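Cellulase (Clostridium cellulovorans, PDB 6UI3) is an endoglucanase of glycoside hydrolase family 5, subfamily 4, with broad specificity, whose catalytic domain, a piece of a longer protein, probably hydrolyses cellulose and related polysaccharides. Local coordinates at residues N31-V36 / P82-R87. Numbering follows the deposited sequence.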
# COMPACT_ATOMS: atom_id res chain seq x y z
N ASN A 31 3.67 8.64 -6.19
CA ASN A 31 3.76 10.05 -6.57
C ASN A 31 2.85 10.37 -7.76
O ASN A 31 3.22 11.05 -8.73
CB ASN A 31 5.20 10.48 -6.84
CG ASN A 31 6.03 10.61 -5.58
OD1 ASN A 31 5.67 10.09 -4.53
ND2 ASN A 31 7.16 11.30 -5.69
N THR A 32 1.62 9.88 -7.67
CA THR A 32 0.64 9.99 -8.75
C THR A 32 -0.67 10.53 -8.17
O THR A 32 -0.74 11.73 -7.91
CB THR A 32 0.56 8.66 -9.51
OG1 THR A 32 1.89 8.28 -9.90
CG2 THR A 32 -0.26 8.78 -10.77
N LEU A 33 -1.67 9.69 -7.92
CA LEU A 33 -2.96 10.19 -7.45
C LEU A 33 -2.98 10.62 -5.99
O LEU A 33 -4.00 11.16 -5.54
CB LEU A 33 -4.09 9.21 -7.76
CG LEU A 33 -4.47 9.14 -9.24
CD1 LEU A 33 -5.27 7.89 -9.52
CD2 LEU A 33 -5.24 10.39 -9.66
N GLU A 34 -1.88 10.45 -5.26
CA GLU A 34 -1.75 11.05 -3.94
C GLU A 34 -1.03 12.39 -3.96
O GLU A 34 -0.84 12.98 -2.89
CB GLU A 34 -1.08 10.09 -2.95
CG GLU A 34 0.44 10.08 -2.94
CD GLU A 34 1.12 9.33 -4.08
OE1 GLU A 34 0.55 9.15 -5.18
OE2 GLU A 34 2.30 8.96 -3.87
N SER A 35 -0.63 12.89 -5.12
CA SER A 35 0.14 14.13 -5.19
C SER A 35 -0.71 15.35 -4.83
O SER A 35 -1.93 15.37 -5.04
CB SER A 35 0.67 14.35 -6.61
OG SER A 35 1.47 13.27 -7.08
N VAL A 36 -0.06 16.41 -4.35
CA VAL A 36 -0.71 17.71 -4.28
C VAL A 36 -0.94 18.21 -5.69
O VAL A 36 -0.01 18.25 -6.50
CB VAL A 36 0.15 18.71 -3.49
CG1 VAL A 36 -0.48 20.10 -3.54
CG2 VAL A 36 0.33 18.25 -2.04
N PRO A 82 -17.65 13.37 -8.86
CA PRO A 82 -17.78 12.17 -9.72
C PRO A 82 -16.69 12.05 -10.77
O PRO A 82 -16.32 10.93 -11.15
CB PRO A 82 -19.18 12.33 -10.33
CG PRO A 82 -19.95 13.06 -9.23
CD PRO A 82 -18.94 14.07 -8.72
N ALA A 83 -16.18 13.17 -11.29
CA ALA A 83 -15.13 13.09 -12.29
C ALA A 83 -13.83 12.54 -11.72
O ALA A 83 -13.09 11.82 -12.40
CB ALA A 83 -14.87 14.47 -12.89
N TYR A 84 -13.54 12.83 -10.45
CA TYR A 84 -12.34 12.31 -9.82
C TYR A 84 -12.52 10.84 -9.46
O TYR A 84 -11.61 10.02 -9.70
CB TYR A 84 -12.00 13.12 -8.58
CG TYR A 84 -10.63 12.81 -8.01
CD1 TYR A 84 -9.49 13.16 -8.72
CD2 TYR A 84 -10.47 12.20 -6.77
CE1 TYR A 84 -8.21 12.91 -8.22
CE2 TYR A 84 -9.21 11.95 -6.26
CZ TYR A 84 -8.09 12.32 -6.99
OH TYR A 84 -6.82 12.08 -6.51
N MET A 85 -13.67 10.49 -8.90
CA MET A 85 -13.99 9.08 -8.66
C MET A 85 -13.85 8.28 -9.94
O MET A 85 -13.33 7.16 -9.93
CB MET A 85 -15.41 8.96 -8.09
CG MET A 85 -15.79 7.56 -7.66
SD MET A 85 -14.98 6.97 -6.16
CE MET A 85 -15.90 7.87 -4.91
N ALA A 86 -14.31 8.85 -11.07
CA ALA A 86 -14.23 8.15 -12.35
C ALA A 86 -12.79 7.94 -12.79
O ALA A 86 -12.46 6.91 -13.37
CB ALA A 86 -15.02 8.92 -13.42
N ARG A 87 -11.91 8.91 -12.52
CA ARG A 87 -10.50 8.72 -12.87
C ARG A 87 -9.89 7.59 -12.05
O ARG A 87 -9.16 6.75 -12.58
CB ARG A 87 -9.72 10.02 -12.68
CG ARG A 87 -8.24 9.91 -13.03
CD ARG A 87 -8.02 9.50 -14.49
NE ARG A 87 -6.61 9.21 -14.73
CZ ARG A 87 -6.15 8.39 -15.68
NH1 ARG A 87 -6.98 7.80 -16.53
NH2 ARG A 87 -4.84 8.16 -15.74
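Leu33 and Tyr84 make the direct contact here, where the loop after strand 25-29 of the (beta/alpha)8 barrel meets the first turns of helix 82-96. The backbone N of Asn31 donates to Glu34 OE2 over 2.7 Å, on the syn side of the carboxylate. Thr32 follows, its N giving a second bond to Glu34 OE1 (2.8 Å), this time from above the carboxylate plane. The side chain of Glu34, third residue of the type I turn from Thr32 to Ser35, thus folds back so that its two oxygens take one N-H each, from Thr32 at the start of the turn and from Asn31 just before it.

Leu33, at the second position of that turn, looks to the helix. Its CG lies anti to the carbonyl carbon (chi1 -73°), and branch CD2 comes obliquely to the ring of Tyr84, 4.2 Å from CE1. With CG anti to its own backbone N (chi1 -169°), Tyr84 carries its ring off the helix towards the turn, and the leucine and tyrosine side chains pass alongside each other, pointing opposite ways. The phenol oxygen OH sits 3.1 Å from Leu33 O, but the angle is too poor for a hydrogen bond; its bond goes to Arg68 O instead. Arg68 also pairs with the backbone of Leu33, and its NE bonds Glu34 O, making it the shared neighbour of turn and tyrosine. Arg87, one turn further along the helix, forms a salt bridge through NE with Glu39, farther along the same barrel loop.

Ser35 closes the turn: its N (3.0 Å) and OG (2.8 Å) both donate to Thr32 O, reaching it from the same face of the carbonyl plane.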